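Local structure of uncharacterized protein (Cytophaga hutchinsonii ATCC 33406, 3FF4) at residues M4-I9 with G31-P36; A24-S29 with C112-L117; R53-G58 with I78-P83; V62-N67 with V86-G91; Q69-E74 with T92-L97. The protein is of unknown function but probably binds coenzyme A or a related nucleotide, having a Rossmann-like CoA-binding domain. All blocks are in the same frame, centred on the assembly; numbering follows the deposited sequence. Where two conformers were deposited one is given.

Overall arrangement
Contacts 1 and 4 are strand pairings in one parallel five-stranded sheet, their centres about 14 Å apart, joined where Leu-8 O lies 2.8 Å from Thr-63 N, a probable hydrogen bond. Contact 2 packs helices 19-30 and 113-119 over one face and reaches contact 4 through Thr-113 OG1, which lies 2.6 Å from Thr-63 OG1. Contacts 3 and 5 belong to the other side, about 21 and 22 Å from contact 2 between centres; the salt bridge of Arg-53 with Glu-74 links them. Contact 5 adjoins contact 4, centres about 9 Å apart, at the C-terminal ends of strands 61-64 and 85-88, where a nucleotide would probably bind, as in other Rossmann-like domains.

Contact 1 of 5, residues M4-I9 with G31-P36; sequences MKKTLI and GHEFIP
Thr-7 and Ile-9 pair with Phe-34 and Pro-36 as parallel strands, their short axes 4.6 Å apart. Backbone bonds fix the register: Thr-7 N reaches Glu-33 O at 2.9 Å, Ile-35 N reaches Thr-7 O at 2.8 Å, and Ile-9 N binds Ile-35 O. This is the tightly packed part. Ile-9 CD1 meets the Phe-34 ring obliquely, 3.9 Å from its CD1, under Ala-20 and Ala-24 of helix 19-30, while Leu-8 and Ile-35 face the other way, Leu-8 toward Tyr-77 and Leu-81. Before the strands begin, a buried histidine replaces the backbone pairing. Its CG, beside the backbone N (chi1 -56°), sets the ring next to the incoming chain, where His-32 ND1 accepts from Lys-5 N at 2.8 Å in a nearly straight bond (165°), the donor lying 3° from the ring plane. The SE atom of selenomethionine Met-4 sits over the centre of one ring face, 4.2 Å from the centroid of His-32, and Phe-122 meets the same ring edge-to-face. An alanine at His-32 would probably leave Lys-5 N without this acceptor and open a gap beneath the Met-4 selenium. The solvent side is looser. Lys-6 and Glu-33 lie side by side, pointing the same way, yet their salt bridge is long, Lys-6 NZ standing 3.8 Å from Glu-33 OE1; the ammonium also makes a weak bond to Glu-57 O. Because ND1 receives an N-H, its lone pair must be available there, which is consistent with a neutral imidazole carrying its proton on NE2.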
# COMPACT_ATOMS: atom_id res chain seq x y z
N MSE A 4 -0.67 8.39 -13.35
CA MSE A 4 -1.19 7.13 -12.85
C MSE A 4 -0.04 6.33 -12.27
O MSE A 4 1.02 6.24 -12.87
CB MSE A 4 -1.90 6.37 -13.96
CG MSE A 4 -3.10 7.15 -14.54
SE MSE A 4 -4.34 7.89 -13.16
CE MSE A 4 -3.59 9.69 -12.89
N LYS A 5 -0.24 5.79 -11.07
CA LYS A 5 0.77 4.98 -10.41
C LYS A 5 0.18 3.64 -10.02
O LYS A 5 -0.86 3.57 -9.36
CB LYS A 5 1.31 5.71 -9.18
CG LYS A 5 1.83 7.08 -9.53
CD LYS A 5 2.41 7.79 -8.36
CE LYS A 5 3.09 9.04 -8.83
NZ LYS A 5 3.55 9.80 -7.67
N LYS A 6 0.85 2.57 -10.44
CA LYS A 6 0.47 1.24 -9.99
C LYS A 6 0.73 1.08 -8.50
O LYS A 6 1.88 1.11 -8.04
CB LYS A 6 1.20 0.15 -10.77
CG LYS A 6 0.86 -1.23 -10.22
CD LYS A 6 0.74 -2.23 -11.30
CE LYS A 6 2.06 -2.63 -11.80
NZ LYS A 6 1.81 -3.40 -13.05
N THR A 7 -0.36 0.88 -7.77
CA THR A 7 -0.37 0.98 -6.30
C THR A 7 -0.81 -0.32 -5.63
O THR A 7 -1.95 -0.80 -5.82
CB THR A 7 -1.26 2.15 -5.83
OG1 THR A 7 -0.75 3.36 -6.41
CG2 THR A 7 -1.22 2.26 -4.29
N LEU A 8 0.08 -0.90 -4.84
CA LEU A 8 -0.27 -2.14 -4.13
C LEU A 8 -0.74 -1.76 -2.72
O LEU A 8 -0.01 -1.07 -1.98
CB LEU A 8 0.95 -3.09 -4.09
CG LEU A 8 0.75 -4.53 -3.56
CD1 LEU A 8 1.68 -5.44 -4.36
CD2 LEU A 8 1.04 -4.60 -2.05
N ILE A 9 -1.94 -2.20 -2.35
CA ILE A 9 -2.49 -2.01 -0.98
C ILE A 9 -2.19 -3.23 -0.16
O ILE A 9 -2.73 -4.32 -0.44
CB ILE A 9 -4.02 -1.81 -1.03
CG1 ILE A 9 -4.37 -0.70 -2.05
CG2 ILE A 9 -4.62 -1.60 0.42
CD1 ILE A 9 -5.90 -0.47 -2.29
N GLY A 31 -8.09 6.69 -11.12
CA GLY A 31 -7.58 6.03 -12.33
C GLY A 31 -6.29 5.24 -12.15
O GLY A 31 -5.74 4.70 -13.12
N HIS A 32 -5.79 5.17 -10.92
CA HIS A 32 -4.65 4.32 -10.61
C HIS A 32 -5.06 2.85 -10.61
O HIS A 32 -6.16 2.53 -10.14
CB HIS A 32 -4.07 4.68 -9.24
CG HIS A 32 -3.68 6.13 -9.13
ND1 HIS A 32 -2.49 6.61 -9.63
CD2 HIS A 32 -4.33 7.19 -8.60
CE1 HIS A 32 -2.42 7.91 -9.40
NE2 HIS A 32 -3.52 8.29 -8.78
N GLU A 33 -4.20 1.98 -11.11
CA GLU A 33 -4.36 0.54 -10.93
C GLU A 33 -4.01 0.17 -9.48
O GLU A 33 -2.89 0.42 -9.02
CB GLU A 33 -3.48 -0.23 -11.91
CG GLU A 33 -3.34 -1.70 -11.57
CD GLU A 33 -2.57 -2.47 -12.64
OE1 GLU A 33 -1.67 -1.88 -13.31
OE2 GLU A 33 -2.88 -3.67 -12.81
N PHE A 34 -4.98 -0.37 -8.75
CA PHE A 34 -4.72 -0.84 -7.37
C PHE A 34 -4.62 -2.37 -7.35
O PHE A 34 -5.30 -3.07 -8.15
CB PHE A 34 -5.77 -0.34 -6.36
CG PHE A 34 -7.08 -1.06 -6.42
CD1 PHE A 34 -7.35 -2.12 -5.54
CD2 PHE A 34 -8.04 -0.70 -7.37
CE1 PHE A 34 -8.56 -2.82 -5.62
CE2 PHE A 34 -9.25 -1.40 -7.46
CZ PHE A 34 -9.52 -2.45 -6.56
N ILE A 35 -3.76 -2.87 -6.47
CA ILE A 35 -3.63 -4.32 -6.29
C ILE A 35 -3.81 -4.71 -4.81
O ILE A 35 -2.96 -4.36 -4.00
CB ILE A 35 -2.28 -4.83 -6.80
CG1 ILE A 35 -2.08 -4.45 -8.28
CG2 ILE A 35 -2.19 -6.38 -6.59
CD1 ILE A 35 -0.66 -4.59 -8.75
N PRO A 36 -4.91 -5.43 -4.48
CA PRO A 36 -5.20 -5.76 -3.07
C PRO A 36 -4.47 -7.02 -2.59
O PRO A 36 -4.69 -8.12 -3.14
CB PRO A 36 -6.70 -6.00 -3.05
CG PRO A 36 -7.08 -6.35 -4.49
CD PRO A 36 -6.00 -5.86 -5.40

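Contact 2 of 5, residues A24-S29 with C112-L117; sequences AERLKS and CTLVML
Arg-26 lays the base of its side chain against Leu-114 and Leu-117, and the contact can be followed outward from there. Its CB lies 3.7 Å from Leu-117 CD1 and 4.1 Å from Leu-114 CD2. The next atom, Arg-26 CG, anti to the carbonyl carbon (chi1 -63°), makes the closest approach, 3.5 Å to Leu-114 CD2, the two side chains crossing at about a right angle. Beyond CG the chain bends at chi2 and chi3, and CD, NE and the guanidinium lead away from helix 113-119; the tip returns toward its own helix, where Arg-26 NH1 comes near Ser-29 OG at an angle too poor for a hydrogen bond. The next residue, Leu-27, continues the apolar seam toward the sheet: its CD2 is 3.9 Å from Leu-117 CD1, again with the side chains at about a right angle, and it also touches Thr-7 and Ile-9 of the sheet. No hydrogen bond links the two segments. With short axes 9.8 Å apart and 24° between them, these segments of the chain's first and last helices run in roughly the same direction on the same sheet face, the layered packing characteristic of a Rossmann-like alpha/beta fold.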
# COMPACT_ATOMS: atom_id res chain seq x y z
N ALA A 24 -8.72 2.02 -1.81
CA ALA A 24 -8.96 1.37 -3.09
C ALA A 24 -9.97 2.17 -3.91
O ALA A 24 -9.73 2.40 -5.10
CB ALA A 24 -9.42 -0.07 -2.91
N GLU A 25 -11.04 2.61 -3.24
CA GLU A 25 -12.07 3.45 -3.87
C GLU A 25 -11.51 4.76 -4.43
O GLU A 25 -11.82 5.13 -5.56
CB GLU A 25 -13.20 3.81 -2.90
CG GLU A 25 -14.14 2.69 -2.57
CD GLU A 25 -15.32 3.13 -1.69
OE1 GLU A 25 -15.11 3.92 -0.73
OE2 GLU A 25 -16.46 2.69 -1.98
N ARG A 26 -10.70 5.48 -3.62
CA ARG A 26 -10.14 6.73 -4.11
C ARG A 26 -9.11 6.48 -5.23
O ARG A 26 -9.10 7.19 -6.22
CB ARG A 26 -9.52 7.59 -3.00
CG ARG A 26 -10.48 8.10 -1.93
CD ARG A 26 -11.50 9.12 -2.44
NE ARG A 26 -12.69 8.43 -2.91
CZ ARG A 26 -13.31 8.70 -4.06
NH1 ARG A 26 -12.87 9.65 -4.86
NH2 ARG A 26 -14.37 8.01 -4.41
N LEU A 27 -8.23 5.49 -5.06
CA LEU A 27 -7.24 5.17 -6.10
C LEU A 27 -7.95 4.86 -7.40
O LEU A 27 -7.61 5.41 -8.46
CB LEU A 27 -6.39 3.97 -5.67
CG LEU A 27 -5.35 4.28 -4.59
CD1 LEU A 27 -4.89 3.00 -3.87
CD2 LEU A 27 -4.14 5.09 -5.17
N LYS A 28 -8.95 3.99 -7.30
CA LYS A 28 -9.71 3.59 -8.46
C LYS A 28 -10.37 4.79 -9.12
O LYS A 28 -10.27 4.94 -10.33
CB LYS A 28 -10.75 2.52 -8.13
CG LYS A 28 -11.55 2.12 -9.34
CD LYS A 28 -12.47 0.95 -9.06
CE LYS A 28 -13.57 0.90 -10.12
NZ LYS A 28 -13.52 -0.45 -10.69
N SER A 29 -11.02 5.65 -8.35
CA SER A 29 -11.76 6.76 -8.98
C SER A 29 -10.79 7.77 -9.56
O SER A 29 -11.17 8.55 -10.43
CB SER A 29 -12.74 7.46 -8.03
OG SER A 29 -12.03 8.12 -7.00
N CYS A 112 -1.57 10.34 4.71
CA CYS A 112 -2.78 9.58 4.44
C CYS A 112 -2.99 9.55 2.93
O CYS A 112 -3.04 10.60 2.27
CB CYS A 112 -3.97 10.21 5.16
SG CYS A 112 -5.57 9.58 4.60
N THR A 113 -3.07 8.34 2.39
CA THR A 113 -3.36 8.14 0.97
C THR A 113 -4.56 8.97 0.50
O THR A 113 -4.49 9.54 -0.57
CB THR A 113 -3.56 6.63 0.62
OG1 THR A 113 -2.37 5.90 0.97
CG2 THR A 113 -3.86 6.47 -0.91
N LEU A 114 -5.64 9.03 1.28
CA LEU A 114 -6.83 9.80 0.89
C LEU A 114 -6.53 11.30 0.80
O LEU A 114 -6.84 11.95 -0.21
CB LEU A 114 -8.00 9.56 1.87
CG LEU A 114 -8.37 8.12 2.26
CD1 LEU A 114 -9.62 8.09 3.19
CD2 LEU A 114 -8.64 7.32 0.99
N VAL A 115 -5.89 11.85 1.83
CA VAL A 115 -5.48 13.26 1.85
C VAL A 115 -4.55 13.57 0.69
O VAL A 115 -4.73 14.60 0.01
CB VAL A 115 -4.87 13.64 3.20
CG1 VAL A 115 -4.29 15.06 3.17
CG2 VAL A 115 -5.95 13.52 4.28
N MSE A 116 -3.60 12.67 0.43
CA MSE A 116 -2.66 12.87 -0.65
C MSE A 116 -3.35 12.93 -2.02
O MSE A 116 -3.01 13.78 -2.86
CB MSE A 116 -1.55 11.82 -0.60
CG MSE A 116 -0.61 12.06 0.57
SE MSE A 116 0.41 10.42 0.88
CE MSE A 116 1.63 10.41 -0.68
N LEU A 117 -4.32 12.05 -2.25
CA LEU A 117 -5.02 12.05 -3.52
C LEU A 117 -5.78 13.36 -3.67
O LEU A 117 -5.81 13.97 -4.75
CB LEU A 117 -5.94 10.82 -3.65
CG LEU A 117 -5.19 9.53 -4.05
CD1 LEU A 117 -5.91 8.24 -3.62
CD2 LEU A 117 -4.92 9.54 -5.59

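Contact 3 of 5, residues R53-G58 with I78-P83; sequences RPVIEG and ILSLKP
Val-55 straddles the end of helix 75-81 with its two methyls, each facing a different oxygen of Ser-80. CG1 stands anti to the backbone N (chi1 -177°) and comes 3.5 Å from Ser-80 O, while Val-55 CG2 lies 3.6 Å from Ser-80 OG. That hydroxyl is held by its own helix, bonding Tyr-77 O, so toward Val-55 it makes van der Waals contact. Leu-81 comes from beside it. With CG anti to the carbonyl carbon (chi1 -66°), its CD2 methyl presses on the main chain of the loop: Leu-81 CD2 is 3.5 Å from Ile-56 N and equally near Ile-56 O. The same methyl is 4.3 Å from Val-55 CG1, the nearest approach of apolar side chains here. Ile-56 thus meets the leucine with its backbone, and its side chain packs on Ile-35.

No direct hydrogen bond joins the segments. One water spans them, at 2.6 Å from Ile-56 O and 2.8 Å from Leu-81 O, just where Lys-82, with positive phi, leaves the helix. Nearer the start of the loop, Pro-54 O accepts from Tyr-77 OH, one turn earlier in the helix. This is loop-on-helix packing at the surface. The loop 53-58, leading into strand 61-64, lies across the end of helix 75-81, while Leu-81 passes on beneath it to Val-62 of that strand and Leu-8 of strand 7-10.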
# COMPACT_ATOMS: atom_id res chain seq x y z
N ARG A 53 1.98 -14.02 -1.54
CA ARG A 53 2.84 -12.87 -1.77
C ARG A 53 3.57 -12.96 -3.14
O ARG A 53 4.80 -13.11 -3.19
CB ARG A 53 3.79 -12.68 -0.58
CG ARG A 53 3.07 -12.43 0.75
CD ARG A 53 2.30 -11.07 0.76
NE ARG A 53 1.64 -10.77 2.05
CZ ARG A 53 0.40 -11.15 2.41
NH1 ARG A 53 -0.38 -11.86 1.59
NH2 ARG A 53 -0.08 -10.81 3.61
N PRO A 54 2.82 -12.84 -4.26
CA PRO A 54 3.54 -12.92 -5.54
C PRO A 54 4.37 -11.64 -5.76
O PRO A 54 3.91 -10.54 -5.43
CB PRO A 54 2.41 -12.99 -6.56
CG PRO A 54 1.30 -12.15 -5.90
CD PRO A 54 1.38 -12.60 -4.46
N VAL A 55 5.59 -11.78 -6.30
CA VAL A 55 6.41 -10.59 -6.59
C VAL A 55 5.93 -9.94 -7.89
O VAL A 55 6.27 -10.38 -8.99
CB VAL A 55 7.93 -10.90 -6.60
CG1 VAL A 55 8.74 -9.61 -6.83
CG2 VAL A 55 8.35 -11.56 -5.29
N ILE A 56 5.11 -8.91 -7.76
CA ILE A 56 4.49 -8.27 -8.90
C ILE A 56 5.44 -7.19 -9.42
O ILE A 56 5.99 -6.40 -8.65
CB ILE A 56 3.08 -7.70 -8.51
CG1 ILE A 56 2.11 -8.88 -8.25
CG2 ILE A 56 2.53 -6.77 -9.60
CD1 ILE A 56 0.88 -8.53 -7.41
N GLU A 57 5.64 -7.18 -10.73
CA GLU A 57 6.54 -6.21 -11.33
C GLU A 57 5.87 -4.85 -11.59
O GLU A 57 4.64 -4.76 -11.74
CB GLU A 57 7.20 -6.78 -12.59
CG GLU A 57 8.28 -7.80 -12.26
CD GLU A 57 8.85 -8.45 -13.48
OE1 GLU A 57 8.05 -8.88 -14.35
OE2 GLU A 57 10.08 -8.55 -13.60
N GLY A 58 6.69 -3.81 -11.60
CA GLY A 58 6.23 -2.45 -11.86
C GLY A 58 5.39 -1.74 -10.80
O GLY A 58 4.71 -0.77 -11.13
N ILE A 78 8.21 -6.42 0.77
CA ILE A 78 8.17 -5.02 0.33
C ILE A 78 9.46 -4.69 -0.46
O ILE A 78 9.38 -4.18 -1.59
CB ILE A 78 7.92 -4.05 1.52
CG1 ILE A 78 6.51 -4.28 2.12
CG2 ILE A 78 8.10 -2.61 1.07
CD1 ILE A 78 6.35 -3.82 3.56
N LEU A 79 10.61 -5.04 0.11
CA LEU A 79 11.91 -4.89 -0.57
C LEU A 79 11.93 -5.60 -1.93
O LEU A 79 12.31 -4.98 -2.93
CB LEU A 79 13.06 -5.36 0.33
CG LEU A 79 13.39 -4.54 1.58
CD1 LEU A 79 14.54 -5.20 2.35
CD2 LEU A 79 13.76 -3.09 1.26
N SER A 80 11.52 -6.86 -1.99
CA SER A 80 11.51 -7.59 -3.28
C SER A 80 10.61 -6.91 -4.35
O SER A 80 10.83 -7.12 -5.53
CB SER A 80 11.10 -9.06 -3.12
OG SER A 80 9.68 -9.17 -2.98
N LEU A 81 9.61 -6.13 -3.93
CA LEU A 81 8.81 -5.42 -4.91
C LEU A 81 9.56 -4.23 -5.53
O LEU A 81 9.15 -3.71 -6.58
CB LEU A 81 7.49 -4.94 -4.31
CG LEU A 81 6.49 -6.02 -3.88
CD1 LEU A 81 5.33 -5.37 -3.06
CD2 LEU A 81 5.97 -6.74 -5.12
N LYS A 82 10.63 -3.80 -4.87
CA LYS A 82 11.39 -2.61 -5.29
C LYS A 82 10.48 -1.44 -5.71
O LYS A 82 10.64 -0.90 -6.80
CB LYS A 82 12.37 -2.97 -6.43
CG LYS A 82 13.46 -3.97 -6.01
CD LYS A 82 14.50 -4.17 -7.14
CE LYS A 82 15.80 -3.35 -6.87
NZ LYS A 82 16.62 -3.04 -8.11
N PRO A 83 9.53 -1.04 -4.85
CA PRO A 83 8.66 0.07 -5.27
C PRO A 83 9.45 1.37 -5.26
O PRO A 83 10.47 1.43 -4.61
CB PRO A 83 7.62 0.12 -4.15
CG PRO A 83 8.31 -0.39 -2.95
CD PRO A 83 9.24 -1.48 -3.48
O HOH W 1 7.09 -4.07 -8.39

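Contact 4 of 5, residues V62-N67 with V86-G91; sequences VTLYIN and VIFNPG
Asn-89 has CG set anti to its carbonyl carbon by chi1 (-56°) and its amide turned by chi2 (-76°), while Thr-63 holds OG1 anti to its backbone N to meet it. Both N-H groups of Asn-89 ND2 are used: one reaches Thr-63 OG1 at 2.8 Å, the other Leu-64 O at 2.8 Å, each acceptor close to the amide plane. ND2 stands above the carbonyl plane of Leu-64. The Tyr-65 ring then stacks on the amide, planes 7° apart, with Asn-89 ND2 3.3 Å above the ring plane toward the rim. Thr-113 OG1 bonds both Thr-63 OG1 and Asn-89 OD1, closing a buried polar cluster. A leucine at Asn-89 would probably leave Leu-64 O without this donor and Thr-113 without one of its two partners. On the other face Leu-64 CD1 lies over the Phe-88 ring, 3.9 Å from its centroid, and 3.8 Å from Val-86 CG1. Ile-87 ties the backbones, its N binding Val-62 O at 2.8 Å and its O receiving Leu-64 N at 3.0 Å. The pair forms neighbouring inner strands of a parallel sheet, with the asparagine just past their C-terminal ends, the edge where Rossmann-like domains commonly bind nucleotides.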
# COMPACT_ATOMS: atom_id res chain seq x y z
N VAL A 62 3.76 1.13 -2.65
CA VAL A 62 3.08 0.24 -1.72
C VAL A 62 2.40 1.17 -0.69
O VAL A 62 3.05 2.03 -0.09
CB VAL A 62 4.04 -0.75 -1.05
CG1 VAL A 62 3.32 -1.56 0.07
CG2 VAL A 62 4.67 -1.70 -2.13
N THR A 63 1.09 1.04 -0.53
CA THR A 63 0.38 1.78 0.52
C THR A 63 -0.04 0.83 1.65
O THR A 63 -0.75 -0.18 1.45
CB THR A 63 -0.78 2.69 -0.02
OG1 THR A 63 -1.29 3.55 1.03
CG2 THR A 63 -1.94 1.83 -0.66
N LEU A 64 0.45 1.14 2.84
CA LEU A 64 0.40 0.25 3.99
C LEU A 64 -0.81 0.47 4.88
O LEU A 64 -1.04 1.59 5.37
CB LEU A 64 1.63 0.48 4.86
CG LEU A 64 2.96 -0.10 4.41
CD1 LEU A 64 3.98 0.34 5.46
CD2 LEU A 64 2.87 -1.62 4.36
N TYR A 65 -1.54 -0.63 5.11
CA TYR A 65 -2.63 -0.63 6.07
C TYR A 65 -2.49 -1.80 7.02
O TYR A 65 -3.48 -2.43 7.31
CB TYR A 65 -4.00 -0.65 5.37
CG TYR A 65 -4.28 0.67 4.72
CD1 TYR A 65 -4.76 1.75 5.47
CD2 TYR A 65 -3.98 0.87 3.35
CE1 TYR A 65 -4.98 3.01 4.88
CE2 TYR A 65 -4.22 2.13 2.75
CZ TYR A 65 -4.71 3.17 3.51
OH TYR A 65 -4.91 4.41 2.94
N ILE A 66 -1.27 -2.12 7.45
CA ILE A 66 -1.04 -3.17 8.45
C ILE A 66 -0.25 -2.49 9.55
O ILE A 66 0.51 -1.57 9.28
CB ILE A 66 -0.23 -4.38 7.90
CG1 ILE A 66 0.91 -3.89 6.99
CG2 ILE A 66 -1.13 -5.33 7.08
CD1 ILE A 66 1.97 -5.00 6.72
N ASN A 67 -0.46 -2.92 10.79
CA ASN A 67 0.18 -2.30 11.91
C ASN A 67 1.67 -2.70 11.92
O ASN A 67 2.05 -3.71 11.27
CB ASN A 67 -0.56 -2.66 13.23
CG ASN A 67 -0.44 -4.16 13.63
OD1 ASN A 67 0.59 -4.80 13.45
ND2 ASN A 67 -1.52 -4.69 14.20
N VAL A 86 6.91 3.92 -0.47
CA VAL A 86 6.04 3.21 0.44
C VAL A 86 5.33 4.27 1.31
O VAL A 86 6.01 5.12 1.91
CB VAL A 86 6.79 2.18 1.31
CG1 VAL A 86 5.85 1.55 2.34
CG2 VAL A 86 7.42 1.05 0.46
N ILE A 87 4.00 4.23 1.35
CA ILE A 87 3.23 5.20 2.17
C ILE A 87 2.82 4.57 3.51
O ILE A 87 2.20 3.47 3.54
CB ILE A 87 1.96 5.70 1.47
CG1 ILE A 87 2.31 6.35 0.13
CG2 ILE A 87 1.16 6.71 2.40
CD1 ILE A 87 1.10 6.72 -0.75
N PHE A 88 3.22 5.23 4.60
CA PHE A 88 2.81 4.90 5.98
C PHE A 88 1.57 5.72 6.38
O PHE A 88 1.69 6.88 6.85
CB PHE A 88 3.98 5.17 6.95
CG PHE A 88 5.14 4.28 6.70
CD1 PHE A 88 5.34 3.14 7.46
CD2 PHE A 88 5.97 4.50 5.61
CE1 PHE A 88 6.40 2.29 7.17
CE2 PHE A 88 7.02 3.64 5.32
CZ PHE A 88 7.24 2.55 6.09
N ASN A 89 0.38 5.14 6.16
CA ASN A 89 -0.89 5.76 6.55
C ASN A 89 -1.01 5.79 8.08
O ASN A 89 -0.26 5.07 8.75
CB ASN A 89 -2.06 5.03 5.86
CG ASN A 89 -1.90 5.02 4.37
OD1 ASN A 89 -2.13 6.02 3.70
ND2 ASN A 89 -1.42 3.91 3.84
N PRO A 90 -1.91 6.63 8.63
CA PRO A 90 -2.02 6.79 10.07
C PRO A 90 -2.11 5.48 10.84
O PRO A 90 -2.95 4.60 10.56
CB PRO A 90 -3.28 7.67 10.23
CG PRO A 90 -3.16 8.62 9.03
CD PRO A 90 -2.78 7.59 7.92
N GLY A 91 -1.21 5.39 11.81
CA GLY A 91 -1.08 4.24 12.70
C GLY A 91 -0.18 3.15 12.16
O GLY A 91 0.01 2.12 12.82

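Contact 5 of 5, residues Q69-E74 with T92-L97; sequences QNQLSE and TENEEL
Gln-71 carries most of this contact, putting its amide between Thr-92 and Asn-94. Its chain runs extended beyond CG (chi2 167°), and the two ends of the amide are both used. Gln-71 NE2 donates to Thr-92 O at 2.8 Å in a straight bond (168°), arriving in the carbonyl plane on a lone pair; the same nitrogen also bonds Ile-66 O, so it bridges the tails of two neighbouring strands. Gln-71 OE1 accepts from Asn-94 ND2 at 2.7 Å, with the donor above the plane of the glutamine amide. The two side chains slide past each other in opposite directions, their amide planes 29° apart. Leu-97 CD2 lies 3.6 Å from Gln-71 OE1 and adds an apolar wall.

Asn-94 is the N-cap of helix 95-103: its OD1 accepts a weak bond from Leu-97 N at 3.2 Å, while ND2 turns to Gln-71 and to Tyr-75 OH. The glutamine thereby holds the capping residue at the strand-to-helix turn of a beta-alpha unit, the repeated element of Rossmann-like sheets.

Next in sequence, Leu-72 makes a slighter approach, its CD1 coming 4.4 Å from Glu-96 OE1, an oxygen whose bond is to Tyr-75 OH. Glu-74 closes the turn, its N bonding Gln-71 O at 2.7 Å, and sends its carboxylate to a salt bridge with Arg-53.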
# COMPACT_ATOMS: atom_id res chain seq x y z
N GLN A 69 3.61 -4.18 14.05
CA GLN A 69 3.87 -5.57 14.45
C GLN A 69 3.73 -6.53 13.27
O GLN A 69 4.62 -7.35 13.02
CB GLN A 69 2.96 -5.99 15.62
CG GLN A 69 3.43 -5.51 16.98
CD GLN A 69 2.31 -5.48 18.01
OE1 GLN A 69 1.14 -5.19 17.67
NE2 GLN A 69 2.64 -5.77 19.26
N ASN A 70 2.63 -6.41 12.52
CA ASN A 70 2.36 -7.24 11.34
C ASN A 70 3.25 -6.94 10.13
O ASN A 70 3.29 -7.74 9.19
CB ASN A 70 0.88 -7.16 10.93
CG ASN A 70 -0.05 -7.80 11.96
OD1 ASN A 70 0.31 -8.76 12.64
ND2 ASN A 70 -1.26 -7.26 12.07
N GLN A 71 3.94 -5.80 10.14
CA GLN A 71 4.83 -5.44 9.05
C GLN A 71 6.09 -6.28 9.07
O GLN A 71 6.65 -6.56 8.03
CB GLN A 71 5.23 -3.96 9.13
CG GLN A 71 4.14 -2.97 8.76
CD GLN A 71 4.51 -1.54 9.15
OE1 GLN A 71 5.70 -1.20 9.26
NE2 GLN A 71 3.50 -0.69 9.34
N LEU A 72 6.55 -6.66 10.26
CA LEU A 72 7.77 -7.47 10.40
C LEU A 72 7.85 -8.61 9.39
O LEU A 72 8.86 -8.79 8.71
CB LEU A 72 7.85 -8.04 11.81
CG LEU A 72 8.70 -7.29 12.84
CD1 LEU A 72 8.55 -5.79 12.77
CD2 LEU A 72 8.36 -7.82 14.25
N SER A 73 6.77 -9.37 9.26
CA SER A 73 6.77 -10.53 8.35
C SER A 73 6.73 -10.11 6.87
O SER A 73 6.81 -10.96 5.99
CB SER A 73 5.57 -11.43 8.67
OG SER A 73 4.37 -10.66 8.56
N GLU A 74 6.60 -8.80 6.60
CA GLU A 74 6.47 -8.29 5.22
C GLU A 74 7.66 -7.48 4.69
O GLU A 74 7.66 -7.08 3.51
CB GLU A 74 5.20 -7.42 5.09
CG GLU A 74 3.90 -8.05 5.57
CD GLU A 74 3.37 -9.16 4.64
OE1 GLU A 74 3.80 -9.30 3.47
OE2 GLU A 74 2.49 -9.92 5.08
N THR A 92 0.40 3.33 10.96
CA THR A 92 1.31 2.30 10.44
C THR A 92 2.77 2.74 10.56
O THR A 92 3.68 1.99 10.18
CB THR A 92 1.00 1.94 8.97
OG1 THR A 92 1.35 3.05 8.13
CG2 THR A 92 -0.48 1.57 8.77
N GLU A 93 3.01 3.96 11.06
CA GLU A 93 4.37 4.51 11.14
C GLU A 93 5.33 3.53 11.83
O GLU A 93 5.02 2.96 12.88
CB GLU A 93 4.41 5.87 11.88
CG GLU A 93 3.66 7.04 11.21
CD GLU A 93 2.16 7.08 11.52
OE1 GLU A 93 1.61 6.08 12.06
OE2 GLU A 93 1.50 8.09 11.18
N ASN A 94 6.52 3.38 11.25
CA ASN A 94 7.45 2.37 11.70
C ASN A 94 8.84 2.86 11.35
O ASN A 94 9.28 2.76 10.20
CB ASN A 94 7.13 1.02 11.04
CG ASN A 94 8.10 -0.09 11.44
OD1 ASN A 94 9.12 0.16 12.08
ND2 ASN A 94 7.78 -1.33 11.05
N GLU A 95 9.54 3.43 12.33
CA GLU A 95 10.81 4.09 12.02
C GLU A 95 11.85 3.12 11.48
O GLU A 95 12.52 3.45 10.51
CB GLU A 95 11.36 4.88 13.21
CG GLU A 95 12.63 5.63 12.84
CD GLU A 95 12.97 6.72 13.82
OE1 GLU A 95 12.40 7.83 13.69
OE2 GLU A 95 13.83 6.48 14.70
N GLU A 96 11.95 1.93 12.07
CA GLU A 96 12.86 0.90 11.57
C GLU A 96 12.59 0.59 10.09
O GLU A 96 13.52 0.54 9.27
CB GLU A 96 12.77 -0.38 12.41
CG GLU A 96 13.36 -1.58 11.67
CD GLU A 96 13.35 -2.86 12.48
OE1 GLU A 96 12.25 -3.43 12.71
OE2 GLU A 96 14.44 -3.32 12.87
N LEU A 97 11.32 0.40 9.74
CA LEU A 97 11.03 0.08 8.34
C LEU A 97 11.31 1.26 7.40
O LEU A 97 11.85 1.07 6.30
CB LEU A 97 9.61 -0.52 8.13
CG LEU A 97 9.29 -0.83 6.65
CD1 LEU A 97 10.30 -1.80 6.04
CD2 LEU A 97 7.87 -1.38 6.41